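Local coordinates for putative dihydrodipicolinate synthase family protein (Coccidioides immitis, PDB 3QFE), which is of unknown function but belongs to the dihydrodipicolinate synthetase family, whose members are built on the TIM-barrel fold, at residues 29-39 with 65-76; 11-19 with 215-223. All coordinates share one frame; numbering follows the deposited sequence.

Contact 1: residues 29-39 with 65-76; sequences LDLASQERYYA and ERAQLIATARKA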
ATOM      1  N   LEU A  29      -3.744  19.565  -2.659  1.00 31.50           N
ATOM      2  CA  LEU A  29      -2.789  18.771  -1.918  1.00 30.87           C
ATOM      3  C   LEU A  29      -2.004  19.663  -0.956  1.00 32.04           C
ATOM      4  O   LEU A  29      -1.713  20.813  -1.265  1.00 33.06           O
ATOM      5  CB  LEU A  29      -1.821  18.129  -2.899  1.00 29.95           C
ATOM      6  CG  LEU A  29      -2.383  17.150  -3.932  1.00 28.94           C
ATOM      7  CD1 LEU A  29      -1.234  16.635  -4.800  1.00 26.57           C
ATOM      8  CD2 LEU A  29      -3.113  16.004  -3.259  1.00 25.97           C
ATOM      9  N   ASP A  30      -1.665  19.144   0.214  1.00 32.09           N
ATOM     10  CA  ASP A  30      -0.707  19.836   1.086  1.00 32.69           C
ATOM     11  C   ASP A  30       0.638  19.102   0.985  1.00 31.08           C
ATOM     12  O   ASP A  30       0.915  18.184   1.773  1.00 30.73           O
ATOM     13  CB  ASP A  30      -1.214  19.849   2.524  1.00 33.21           C
ATOM     14  CG  ASP A  30      -0.249  20.536   3.490  1.00 35.31           C
ATOM     15  OD1 ASP A  30       0.912  20.856   3.145  1.00 38.13           O
ATOM     16  OD2 ASP A  30      -0.662  20.747   4.636  1.00 40.55           O
ATOM     17  N   LEU A  31       1.445  19.494   0.003  1.00 30.43           N
ATOM     18  CA  LEU A  31       2.700  18.803  -0.324  1.00 29.44           C
ATOM     19  C   LEU A  31       3.777  18.956   0.769  1.00 29.87           C
ATOM     20  O   LEU A  31       4.526  18.018   1.046  1.00 29.51           O
ATOM     21  CB  LEU A  31       3.219  19.221  -1.715  1.00 29.43           C
ATOM     22  CG  LEU A  31       2.259  18.866  -2.892  1.00 30.71           C
ATOM     23  CD1 LEU A  31       2.677  19.422  -4.260  1.00 27.61           C
ATOM     24  CD2 LEU A  31       1.949  17.361  -2.991  1.00 26.11           C
ATOM     25  N   ALA A  32       3.832  20.118   1.416  1.00 30.34           N
ATOM     26  CA  ALA A  32       4.785  20.301   2.508  1.00 30.61           C
ATOM     27  C   ALA A  32       4.509  19.279   3.623  1.00 30.06           C
ATOM     28  O   ALA A  32       5.434  18.592   4.086  1.00 30.47           O
ATOM     29  CB  ALA A  32       4.775  21.759   3.042  1.00 30.46           C
ATOM     30  N   SER A  33       3.257  19.155   4.051  1.00 29.19           N
ATOM     31  CA  SER A  33       2.955  18.134   5.038  1.00 28.59           C
ATOM     32  C   SER A  33       3.182  16.723   4.494  1.00 27.91           C
ATOM     33  O   SER A  33       3.755  15.874   5.175  1.00 27.40           O
ATOM     34  CB  SER A  33       1.547  18.304   5.577  1.00 29.08           C
ATOM     35  OG  SER A  33       1.410  19.631   6.058  1.00 30.86           O
ATOM     36  N   GLN A  34       2.743  16.486   3.258  1.00 27.11           N
ATOM     37  CA  GLN A  34       2.893  15.196   2.614  1.00 25.42           C
ATOM     38  C   GLN A  34       4.348  14.730   2.586  1.00 25.02           C
ATOM     39  O   GLN A  34       4.629  13.550   2.807  1.00 24.84           O
ATOM     40  CB  GLN A  34       2.362  15.258   1.168  1.00 25.40           C
ATOM     41  CG  GLN A  34       2.133  13.891   0.571  1.00 25.16           C
ATOM     42  CD  GLN A  34       0.921  13.206   1.164  1.00 24.87           C
ATOM     43  OE1 GLN A  34      -0.212  13.654   0.993  1.00 27.40           O
ATOM     44  NE2 GLN A  34       1.150  12.137   1.870  1.00 25.95           N
ATOM     45  N   GLU A  35       5.262  15.630   2.254  1.00 25.30           N
ATOM     46  CA  GLU A  35       6.675  15.274   2.225  1.00 26.52           C
ATOM     47  C   GLU A  35       7.201  14.864   3.628  1.00 26.50           C
ATOM     48  O   GLU A  35       7.905  13.854   3.744  1.00 26.41           O
ATOM     49  CB  GLU A  35       7.523  16.404   1.649  1.00 26.93           C
ATOM     50  CG  GLU A  35       8.884  15.924   1.171  1.00 31.28           C
ATOM     51  CD  GLU A  35       9.852  17.056   0.887  1.00 39.01           C
ATOM     52  OE1 GLU A  35       9.382  18.194   0.756  1.00 45.26           O
ATOM     53  OE2 GLU A  35      11.085  16.828   0.793  1.00 42.59           O
ATOM     54  N   ARG A  36       6.842  15.638   4.657  1.00 26.39           N
ATOM     55  CA  ARG A  36       7.193  15.323   6.041  0.60 27.01           C
ATOM     56  C   ARG A  36       6.724  13.941   6.414  1.00 26.59           C
ATOM     57  O   ARG A  36       7.456  13.180   7.050  1.00 26.96           O
ATOM     58  CB  ARG A  36       6.580  16.328   7.027  0.60 27.40           C
ATOM     59  CG  ARG A  36       7.157  17.704   6.920  0.60 28.81           C
ATOM     60  CD  ARG A  36       6.721  18.595   8.065  0.60 31.21           C
ATOM     61  NE  ARG A  36       7.426  19.874   7.999  0.60 33.75           N
ATOM     62  CZ  ARG A  36       7.168  20.908   8.792  0.60 36.34           C
ATOM     63  NH1 ARG A  36       7.868  22.033   8.662  0.60 37.47           N
ATOM     64  NH2 ARG A  36       6.215  20.815   9.713  0.60 34.90           N
ATOM     65  N   TYR A  37       5.499  13.616   6.005  1.00 26.27           N
ATOM     66  CA  TYR A  37       4.834  12.380   6.392  1.00 25.93           C
ATOM     67  C   TYR A  37       5.443  11.161   5.706  1.00 25.77           C
ATOM     68  O   TYR A  37       5.781  10.190   6.363  1.00 25.39           O
ATOM     69  CB  TYR A  37       3.338  12.486   6.089  1.00 25.95           C
ATOM     70  CG  TYR A  37       2.536  11.258   6.467  1.00 26.31           C
ATOM     71  CD1 TYR A  37       2.282  10.944   7.811  1.00 28.90           C
ATOM     72  CD2 TYR A  37       2.043  10.409   5.492  1.00 24.99           C
ATOM     73  CE1 TYR A  37       1.541   9.822   8.170  1.00 27.67           C
ATOM     74  CE2 TYR A  37       1.307   9.277   5.832  1.00 27.35           C
ATOM     75  CZ  TYR A  37       1.057   8.988   7.178  1.00 30.17           C
ATOM     76  OH  TYR A  37       0.321   7.859   7.515  1.00 31.17           O
ATOM     77  N   TYR A  38       5.602  11.227   4.384  1.00 26.09           N
ATOM     78  CA  TYR A  38       6.271  10.170   3.630  1.00 26.28           C
ATOM     79  C   TYR A  38       7.683   9.905   4.167  1.00 27.16           C
ATOM     80  O   TYR A  38       8.106   8.747   4.274  1.00 27.25           O
ATOM     81  CB  TYR A  38       6.418  10.573   2.171  1.00 26.38           C
ATOM     82  CG  TYR A  38       5.180  10.557   1.280  1.00 26.76           C
ATOM     83  CD1 TYR A  38       4.114   9.718   1.521  1.00 26.83           C
ATOM     84  CD2 TYR A  38       5.130  11.365   0.149  1.00 29.00           C
ATOM     85  CE1 TYR A  38       3.011   9.704   0.668  1.00 29.29           C
ATOM     86  CE2 TYR A  38       4.047  11.347  -0.720  1.00 29.73           C
ATOM     87  CZ  TYR A  38       2.994  10.519  -0.450  1.00 29.97           C
ATOM     88  OH  TYR A  38       1.927  10.513  -1.296  1.00 29.59           O
ATOM     89  N   ALA A  39       8.424  10.982   4.462  1.00 27.56           N
ATOM     90  CA  ALA A  39       9.787  10.860   4.939  1.00 27.76           C
ATOM     91  C   ALA A  39       9.779  10.155   6.303  1.00 28.36           C
ATOM     92  O   ALA A  39      10.559   9.227   6.542  1.00 28.47           O
ATOM     93  CB  ALA A  39      10.445  12.204   5.014  1.00 28.09           C
ATOM     94  N   GLU A  65      -2.250  15.822  -9.967  1.00 30.96           N
ATOM     95  CA  GLU A  65      -2.050  15.592  -8.542  1.00 30.36           C
ATOM     96  C   GLU A  65      -1.366  14.253  -8.308  1.00 30.10           C
ATOM     97  O   GLU A  65      -0.449  14.148  -7.483  1.00 29.62           O
ATOM     98  CB  GLU A  65      -3.367  15.702  -7.772  1.00 30.51           C
ATOM     99  CG  GLU A  65      -3.843  17.164  -7.682  1.00 30.98           C
ATOM    100  CD  GLU A  65      -5.274  17.318  -7.165  1.00 31.59           C
ATOM    101  OE1 GLU A  65      -6.035  16.338  -7.184  1.00 32.48           O
ATOM    102  OE2 GLU A  65      -5.639  18.434  -6.742  1.00 32.32           O
ATOM    103  N   ARG A  66      -1.794  13.239  -9.060  1.00 29.83           N
ATOM    104  CA  ARG A  66      -1.163  11.934  -9.002  1.00 29.48           C
ATOM    105  C   ARG A  66       0.336  12.020  -9.180  1.00 28.92           C
ATOM    106  O   ARG A  66       1.078  11.423  -8.410  1.00 29.09           O
ATOM    107  CB  ARG A  66      -1.731  10.995 -10.068  1.00 29.03           C
ATOM    108  CG  ARG A  66      -3.063  10.371  -9.698  1.00 30.34           C
ATOM    109  CD  ARG A  66      -3.631   9.696 -10.940  1.00 32.12           C
ATOM    110  NE  ARG A  66      -4.803   8.894 -10.656  1.00 34.16           N
ATOM    111  CZ  ARG A  66      -4.766   7.632 -10.230  1.00 36.21           C
ATOM    112  NH1 ARG A  66      -3.594   7.032 -10.029  1.00 31.89           N
ATOM    113  NH2 ARG A  66      -5.912   6.977 -10.014  1.00 34.89           N
ATOM    114  N   ALA A  67       0.769  12.736 -10.213  1.00 29.21           N
ATOM    115  CA  ALA A  67       2.201  12.894 -10.542  1.00 29.42           C
ATOM    116  C   ALA A  67       2.962  13.673  -9.471  1.00 29.40           C
ATOM    117  O   ALA A  67       4.124  13.391  -9.206  1.00 29.86           O
ATOM    118  CB  ALA A  67       2.378  13.592 -11.941  1.00 28.52           C
ATOM    119  N   GLN A  68       2.323  14.692  -8.901  1.00 29.78           N
ATOM    120  CA  GLN A  68       2.961  15.497  -7.857  1.00 30.71           C
ATOM    121  C   GLN A  68       3.197  14.641  -6.621  1.00 29.41           C
ATOM    122  O   GLN A  68       4.217  14.777  -5.956  1.00 29.71           O
ATOM    123  CB  GLN A  68       2.130  16.739  -7.499  1.00 30.59           C
ATOM    124  CG  GLN A  68       2.212  17.761  -8.583  1.00 35.53           C
ATOM    125  CD  GLN A  68       1.151  18.854  -8.494  1.00 41.54           C
ATOM    126  OE1 GLN A  68       0.147  18.735  -7.771  1.00 42.84           O
ATOM    127  NE2 GLN A  68       1.377  19.937  -9.239  1.00 41.58           N
ATOM    128  N   LEU A  69       2.267  13.750  -6.319  1.00 27.94           N
ATOM    129  CA  LEU A  69       2.432  12.939  -5.126  1.00 27.10           C
ATOM    130  C   LEU A  69       3.577  11.971  -5.307  1.00 26.94           C
ATOM    131  O   LEU A  69       4.375  11.806  -4.396  1.00 26.81           O
ATOM    132  CB  LEU A  69       1.156  12.220  -4.766  1.00 26.45           C
ATOM    133  CG  LEU A  69       0.053  13.090  -4.173  1.00 27.95           C
ATOM    134  CD1 LEU A  69      -1.157  12.187  -3.987  1.00 30.22           C
ATOM    135  CD2 LEU A  69       0.504  13.673  -2.815  1.00 28.48           C
ATOM    136  N   ILE A  70       3.691  11.373  -6.498  1.00 26.70           N
ATOM    137  CA  ILE A  70       4.780  10.449  -6.744  1.00 26.60           C
ATOM    138  C   ILE A  70       6.100  11.186  -6.614  1.00 27.00           C
ATOM    139  O   ILE A  70       6.990  10.722  -5.900  1.00 27.44           O
ATOM    140  CB  ILE A  70       4.678   9.731  -8.108  1.00 26.87           C
ATOM    141  CG1 ILE A  70       3.377   8.906  -8.155  1.00 27.81           C
ATOM    142  CG2 ILE A  70       5.863   8.767  -8.287  1.00 25.43           C
ATOM    143  CD1 ILE A  70       2.999   8.380  -9.574  1.00 26.32           C
ATOM    144  N   ALA A  71       6.209  12.347  -7.263  1.00 26.77           N
ATOM    145  CA  ALA A  71       7.429  13.162  -7.222  1.00 27.36           C
ATOM    146  C   ALA A  71       7.763  13.592  -5.782  1.00 27.26           C
ATOM    147  O   ALA A  71       8.924  13.613  -5.363  1.00 27.55           O
ATOM    148  CB  ALA A  71       7.265  14.414  -8.137  1.00 27.38           C
ATOM    149  N   THR A  72       6.727  13.918  -5.022  1.00 27.21           N
ATOM    150  CA  THR A  72       6.890  14.308  -3.629  1.00 27.21           C
ATOM    151  C   THR A  72       7.373  13.091  -2.812  1.00 27.44           C
ATOM    152  O   THR A  72       8.306  13.224  -2.003  1.00 27.98           O
ATOM    153  CB  THR A  72       5.585  14.948  -3.076  1.00 26.94           C
ATOM    154  OG1 THR A  72       5.337  16.167  -3.786  1.00 25.86           O
ATOM    155  CG2 THR A  72       5.677  15.243  -1.576  1.00 25.82           C
ATOM    156  N   ALA A  73       6.787  11.912  -3.061  1.00 26.62           N
ATOM    157  CA  ALA A  73       7.267  10.693  -2.438  1.00 26.49           C
ATOM    158  C   ALA A  73       8.751  10.500  -2.713  1.00 27.65           C
ATOM    159  O   ALA A  73       9.537  10.382  -1.758  1.00 28.74           O
ATOM    160  CB  ALA A  73       6.452   9.465  -2.868  1.00 25.63           C
ATOM    161  N   ARG A  74       9.161  10.528  -3.988  1.00 28.07           N
ATOM    162  CA  ARG A  74      10.581  10.311  -4.331  1.00 28.29           C
ATOM    163  C   ARG A  74      11.518  11.289  -3.605  1.00 29.53           C
ATOM    164  O   ARG A  74      12.564  10.894  -3.108  1.00 30.32           O
ATOM    165  CB  ARG A  74      10.800  10.364  -5.849  1.00 28.46           C
ATOM    166  CG  ARG A  74      12.273  10.292  -6.312  1.00 26.67           C
ATOM    167  CD  ARG A  74      12.911   8.989  -5.827  1.00 28.35           C
ATOM    168  NE  ARG A  74      12.239   7.801  -6.373  1.00 27.78           N
ATOM    169  CZ  ARG A  74      12.272   6.587  -5.814  1.00 29.45           C
ATOM    170  NH1 ARG A  74      12.928   6.378  -4.668  1.00 27.52           N
ATOM    171  NH2 ARG A  74      11.623   5.567  -6.397  1.00 29.29           N
ATOM    172  N   LYS A  75      11.139  12.562  -3.550  1.00 30.23           N
ATOM    173  CA  LYS A  75      11.932  13.575  -2.857  1.00 31.15           C
ATOM    174  C   LYS A  75      12.008  13.271  -1.341  1.00 30.64           C
ATOM    175  O   LYS A  75      13.055  13.437  -0.721  1.00 30.90           O
ATOM    176  CB  LYS A  75      11.355  14.968  -3.122  1.00 31.28           C
ATOM    177  CG  LYS A  75      12.097  16.106  -2.450  1.00 35.61           C
ATOM    178  CD  LYS A  75      11.490  17.496  -2.800  1.00 42.96           C
ATOM    179  CE  LYS A  75      12.010  18.598  -1.830  1.00 46.74           C
ATOM    180  NZ  LYS A  75      11.227  19.883  -1.889  1.00 50.06           N
ATOM    181  N   ALA A  76      10.913  12.795  -0.760  1.00 29.47           N
ATOM    182  CA  ALA A  76      10.873  12.513   0.681  1.00 29.49           C
ATOM    183  C   ALA A  76      11.766  11.357   1.095  1.00 29.75           C
ATOM    184  O   ALA A  76      12.282  11.370   2.208  1.00 30.35           O
ATOM    185  CB  ALA A  76       9.440  12.206   1.126  1.00 28.46           C
TER
HETATM  186  O   HOH W   1      -3.781  20.112  -5.596  1.00 27.11           O
HETATM  187  O   HOH W   2      13.436  15.300   1.448  1.00 25.86           O
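Tyr-38 pushes its ring into helix 65-76 as a knob in a hole formed by Leu-69, Thr-72, Ala-73 and Ala-76, with Ala-76 CB at the ring edge. Its CB meets Ala-76 CB at 3.6 Å, while CD2 comes to 3.4 Å from Ala-73 CA; the two alanines suit these places because a bare methyl lets the ring settle against the backbone. With CG beside the backbone N (chi1 -74°), the ring reaches across Leu-69 at about a right angle, with Tyr-38 OH 3.8 Å from Leu-69 CD2. One ring face carries the amide of Gln-34, with NE2 offset toward the rim. That amide is held by bonds to Phe-21 N and Val-19 O; the bend at chi2 (73°) turns it back to these partners, while CG lies against Leu-69 CD2.

Thr-72 is the answering knob, among Leu-31, Gln-34, Glu-35 and Tyr-38. Its hydroxyl bonds back to its own helix (OG1 to Gln-68 O, 2.8 Å), on the opposite face of that carbonyl from Thr-72 N. The polar branch is thereby satisfied and the methyl CG2 is given to Glu-35 CB, 3.9 Å away. Toward the helix starts, Leu-29 CD1 rests on Leu-69 CG at 3.8 Å and also touches the aliphatic part of Glu-65. The Glu-65 carboxylate pairs with Arg-289, and a water joins it to Leu-29 N.

At the outer margin of the other end, beside the Ala-39 and Ala-76 methyls, the extended Glu-35 chain crosses that of Lys-75 at a slant, making a long salt bridge (OE1 to NZ, 3.6 Å), and a second water ties Glu-35 OE2 to Lys-75 O. The helix axes approach to 8.4 Å at a crossing angle of -49°, with small residues where they lie close: neighbouring helices packed side by side in the outer layer of a TIM barrel.

Contact 2: residues 11-19 with 215-223; sequences QPGIWCPAV and AGCIAAFAN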
ATOM      1  N   GLN A  11      11.026  -5.956  -3.267  1.00 39.53           N
ATOM      2  CA  GLN A  11      11.563  -6.713  -2.139  1.00 40.96           C
ATOM      3  C   GLN A  11      10.467  -7.109  -1.160  1.00 41.55           C
ATOM      4  O   GLN A  11       9.609  -6.309  -0.798  1.00 39.85           O
ATOM      5  CB  GLN A  11      12.705  -5.979  -1.422  1.00 40.60           C
ATOM      6  N   PRO A  12      10.464  -8.392  -0.782  1.00 43.74           N
ATOM      7  CA  PRO A  12       9.723  -8.857   0.362  1.00 44.20           C
ATOM      8  C   PRO A  12       9.937  -7.941   1.552  1.00 43.14           C
ATOM      9  O   PRO A  12      11.030  -7.422   1.742  1.00 43.80           O
ATOM     10  CB  PRO A  12      10.359 -10.223   0.619  1.00 46.74           C
ATOM     11  CG  PRO A  12      10.593 -10.745  -0.792  1.00 47.21           C
ATOM     12  CD  PRO A  12      10.921  -9.517  -1.626  1.00 45.10           C
ATOM     13  N   GLY A  13       8.895  -7.737   2.341  1.00 42.10           N
ATOM     14  CA  GLY A  13       8.984  -6.868   3.500  1.00 39.86           C
ATOM     15  C   GLY A  13       7.648  -6.224   3.763  1.00 38.48           C
ATOM     16  O   GLY A  13       6.629  -6.717   3.278  1.00 38.76           O
ATOM     17  N   ILE A  14       7.664  -5.123   4.515  1.00 36.92           N
ATOM     18  CA  ILE A  14       6.470  -4.405   4.912  1.00 36.07           C
ATOM     19  C   ILE A  14       6.400  -3.095   4.165  1.00 34.79           C
ATOM     20  O   ILE A  14       7.313  -2.257   4.268  1.00 34.65           O
ATOM     21  CB  ILE A  14       6.465  -4.091   6.418  1.00 36.77           C
ATOM     22  CG1 ILE A  14       6.456  -5.371   7.232  1.00 39.93           C
ATOM     23  CG2 ILE A  14       5.210  -3.316   6.802  1.00 37.41           C
ATOM     24  CD1 ILE A  14       5.165  -6.210   7.043  1.00 43.61           C
ATOM     25  N   TRP A  15       5.303  -2.914   3.434  1.00 33.37           N
ATOM     26  CA  TRP A  15       5.072  -1.735   2.629  1.00 32.39           C
ATOM     27  C   TRP A  15       3.878  -0.973   3.174  1.00 32.29           C
ATOM     28  O   TRP A  15       2.925  -1.584   3.649  1.00 32.88           O
ATOM     29  CB  TRP A  15       4.776  -2.136   1.184  1.00 31.77           C
ATOM     30  CG  TRP A  15       5.946  -2.769   0.499  1.00 32.94           C
ATOM     31  CD1 TRP A  15       6.539  -3.973   0.803  1.00 31.43           C
ATOM     32  CD2 TRP A  15       6.668  -2.237  -0.620  1.00 31.42           C
ATOM     33  NE1 TRP A  15       7.588  -4.206  -0.051  1.00 32.42           N
ATOM     34  CE2 TRP A  15       7.682  -3.167  -0.940  1.00 31.18           C
ATOM     35  CE3 TRP A  15       6.535  -1.080  -1.400  1.00 30.71           C
ATOM     36  CZ2 TRP A  15       8.577  -2.959  -1.982  1.00 30.54           C
ATOM     37  CZ3 TRP A  15       7.422  -0.874  -2.434  1.00 31.10           C
ATOM     38  CH2 TRP A  15       8.432  -1.815  -2.717  1.00 31.20           C
ATOM     39  N   CYS A  16       3.929   0.357   3.105  1.00 31.23           N
ATOM     40  CA  CYS A  16       2.803   1.181   3.538  1.00 31.51           C
ATOM     41  C   CYS A  16       2.131   1.931   2.377  1.00 30.28           C
ATOM     42  O   CYS A  16       2.812   2.654   1.639  1.00 29.34           O
ATOM     43  CB  CYS A  16       3.209   2.189   4.615  1.00 30.42           C
ATOM     44  SG  CYS A  16       1.830   3.316   5.030  1.00 36.70           S
ATOM     45  N   PRO A  17       0.794   1.777   2.236  1.00 30.16           N
ATOM     46  CA  PRO A  17       0.038   2.572   1.275  1.00 30.18           C
ATOM     47  C   PRO A  17      -0.387   3.899   1.937  1.00 30.40           C
ATOM     48  O   PRO A  17      -1.398   3.953   2.676  1.00 29.56           O
ATOM     49  CB  PRO A  17      -1.161   1.674   0.949  1.00 31.23           C
ATOM     50  CG  PRO A  17      -1.404   0.912   2.239  1.00 31.44           C
ATOM     51  CD  PRO A  17      -0.064   0.809   2.946  1.00 30.82           C
ATOM     52  N   ALA A  18       0.396   4.945   1.661  1.00 29.56           N
ATOM     53  CA  ALA A  18       0.327   6.209   2.388  1.00 29.24           C
ATOM     54  C   ALA A  18      -0.984   6.962   2.156  1.00 29.70           C
ATOM     55  O   ALA A  18      -1.513   6.976   1.045  1.00 30.39           O
ATOM     56  CB  ALA A  18       1.509   7.086   2.015  1.00 28.40           C
ATOM     57  N   VAL A  19      -1.507   7.580   3.211  1.00 29.54           N
ATOM     58  CA  VAL A  19      -2.691   8.432   3.088  1.00 28.88           C
ATOM     59  C   VAL A  19      -2.311   9.768   2.430  1.00 28.96           C
ATOM     60  O   VAL A  19      -1.123  10.071   2.298  1.00 28.02           O
ATOM     61  CB  VAL A  19      -3.393   8.659   4.454  1.00 29.15           C
ATOM     62  CG1 VAL A  19      -4.031   7.356   4.933  1.00 29.49           C
ATOM     63  CG2 VAL A  19      -2.439   9.206   5.498  1.00 26.57           C
ATOM     64  N   ALA A 215       5.868 -12.542  -0.052  1.00 65.34           N
ATOM     65  CA  ALA A 215       6.931 -11.553  -0.017  1.00 63.20           C
ATOM     66  C   ALA A 215       6.586 -10.566   1.089  1.00 61.01           C
ATOM     67  O   ALA A 215       7.291  -9.564   1.308  1.00 60.15           O
ATOM     68  CB  ALA A 215       7.051 -10.850  -1.353  1.00 62.89           C
ATOM     69  N   GLY A 216       5.488 -10.855   1.784  1.00 59.38           N
ATOM     70  CA  GLY A 216       5.039  -9.988   2.850  1.00 55.98           C
ATOM     71  C   GLY A 216       3.771  -9.257   2.500  1.00 53.30           C
ATOM     72  O   GLY A 216       2.866  -9.813   1.889  1.00 53.50           O
ATOM     73  N   CYS A 217       3.737  -7.986   2.866  1.00 50.57           N
ATOM     74  CA  CYS A 217       2.493  -7.349   3.209  1.00 49.25           C
ATOM     75  C   CYS A 217       2.468  -5.875   2.844  1.00 45.93           C
ATOM     76  O   CYS A 217       3.461  -5.174   3.035  1.00 44.85           O
ATOM     77  CB  CYS A 217       2.315  -7.505   4.721  1.00 50.02           C
ATOM     78  SG  CYS A 217       0.793  -6.868   5.341  1.00 55.81           S
ATOM     79  N   ILE A 218       1.335  -5.411   2.317  1.00 43.90           N
ATOM     80  CA  ILE A 218       1.097  -3.975   2.084  1.00 41.07           C
ATOM     81  C   ILE A 218      -0.013  -3.574   3.039  1.00 40.43           C
ATOM     82  O   ILE A 218      -1.181  -3.827   2.767  1.00 41.54           O
ATOM     83  CB  ILE A 218       0.738  -3.655   0.584  1.00 40.74           C
ATOM     84  CG1 ILE A 218       1.902  -4.038  -0.332  1.00 39.02           C
ATOM     85  CG2 ILE A 218       0.398  -2.143   0.378  1.00 38.78           C
ATOM     86  CD1 ILE A 218       1.550  -4.159  -1.813  1.00 37.60           C
ATOM     87  N   ALA A 219       0.357  -2.976   4.170  1.00 39.08           N
ATOM     88  CA  ALA A 219      -0.564  -2.822   5.314  1.00 38.63           C
ATOM     89  C   ALA A 219      -1.015  -1.381   5.590  1.00 37.28           C
ATOM     90  O   ALA A 219      -0.218  -0.554   6.047  1.00 36.60           O
ATOM     91  CB  ALA A 219       0.088  -3.398   6.566  1.00 39.23           C
ATOM     92  N   ALA A 220      -2.292  -1.101   5.331  1.00 36.34           N
ATOM     93  CA  ALA A 220      -2.922   0.178   5.690  1.00 35.45           C
ATOM     94  C   ALA A 220      -2.524   0.679   7.074  1.00 34.88           C
ATOM     95  O   ALA A 220      -2.312   1.871   7.267  1.00 34.26           O
ATOM     96  CB  ALA A 220      -4.439   0.060   5.610  1.00 35.90           C
ATOM     97  N   PHE A 221      -2.413  -0.241   8.027  1.00 35.06           N
ATOM     98  CA  PHE A 221      -2.203   0.086   9.431  1.00 34.96           C
ATOM     99  C   PHE A 221      -0.767   0.534   9.721  1.00 34.65           C
ATOM    100  O   PHE A 221      -0.476   1.062  10.800  1.00 34.45           O
ATOM    101  CB  PHE A 221      -2.548  -1.133  10.284  1.00 35.82           C
ATOM    102  CG  PHE A 221      -2.776  -0.821  11.737  1.00 36.61           C
ATOM    103  CD1 PHE A 221      -3.661   0.188  12.116  1.00 36.22           C
ATOM    104  CD2 PHE A 221      -2.118  -1.541  12.720  1.00 36.30           C
ATOM    105  CE1 PHE A 221      -3.887   0.470  13.439  1.00 37.45           C
ATOM    106  CE2 PHE A 221      -2.340  -1.271  14.055  1.00 38.94           C
ATOM    107  CZ  PHE A 221      -3.227  -0.266  14.420  1.00 38.92           C
ATOM    108  N   ALA A 222       0.131   0.311   8.764  1.00 34.53           N
ATOM    109  CA  ALA A 222       1.501   0.798   8.867  1.00 34.41           C
ATOM    110  C   ALA A 222       1.518   2.310   8.693  1.00 34.00           C
ATOM    111  O   ALA A 222       2.505   2.937   9.008  1.00 34.68           O
ATOM    112  CB  ALA A 222       2.390   0.134   7.822  1.00 34.24           C
ATOM    113  N   ASN A 223       0.424   2.886   8.187  1.00 33.70           N
ATOM    114  CA  ASN A 223       0.225   4.347   8.222  1.00 33.01           C
ATOM    115  C   ASN A 223       0.203   4.850   9.652  1.00 33.35           C
ATOM    116  O   ASN A 223       0.675   5.956   9.937  1.00 33.72           O
ATOM    117  CB  ASN A 223      -1.112   4.756   7.604  1.00 32.43           C
ATOM    118  CG  ASN A 223      -1.036   4.955   6.107  1.00 31.86           C
ATOM    119  OD1 ASN A 223      -0.435   5.919   5.625  1.00 32.58           O
ATOM    120  ND2 ASN A 223      -1.696   4.074   5.358  1.00 28.16           N
TER
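Asn-223 OD1 accepts from two groups, Val-19 N at 3.1 Å and the hydroxyl of Tyr-37 on helix 31-42. The other end of the amide is held as firmly: ND2 gives one hydrogen to Pro-17 O at 2.7 Å, from above that carbonyl plane, and the other to Ala-220 O at 3.0 Å, in the carbonyl plane on a lone pair. Four bonds thus fix the rotation of a buried amide. Cys-16, with SG swung anti to its N (chi1 175°), lays its sulfur 3.5 Å from Asn-223 CG.

Before this clasp the strands run parallel. Gly-13 O receives Cys-217 N, Trp-15 N reaches Cys-217 O at 2.9 Å, and Trp-15 O takes Ala-219 N at 3.0 Å. Gly-216, at positive phi, has no side chain to collide with Gly-13 O.

Ile-14 and Cys-217 share the face turned to helix 226-237. On the other, Trp-15 CB packs on Ile-218 CG1 at 3.8 Å, and the indole meets Phe-199 edge-to-face. Trp-15 NE1 is satisfied by Gln-11 O at 3.0 Å, almost exactly in the ring plane. Pro-17, which lacks an N-H, sets its ring against Ile-218 CG2 and Ala-220 where the strand pairing stops. Backbone bonds join the first and eighth strands of the barrel, and the asparagine amide, able to donate and accept together, carries the join beyond them.

In the fold
Contact 2 is core and contact 1 lies in the outer layer, partly exposed, their centres about 17 Å apart. In chain order contact 1 is nested within the loop that contact 2 closes: strand 13-17 leads to helix 31-42, and strand 48-51 to helix 63-77, while strand 216-218 returns beside the first. The inner contact relies on backbone bonds and a satisfied amide; the outer has no direct hydrogen bond across it and uses interlocking side chains, with charge and water at its margins. Helix 31-42 joins the two layers: besides its polar ties to segments 11-19 and 215-223, Tyr-38, a knob of contact 1, packs its CE1 on Ala-18 CB.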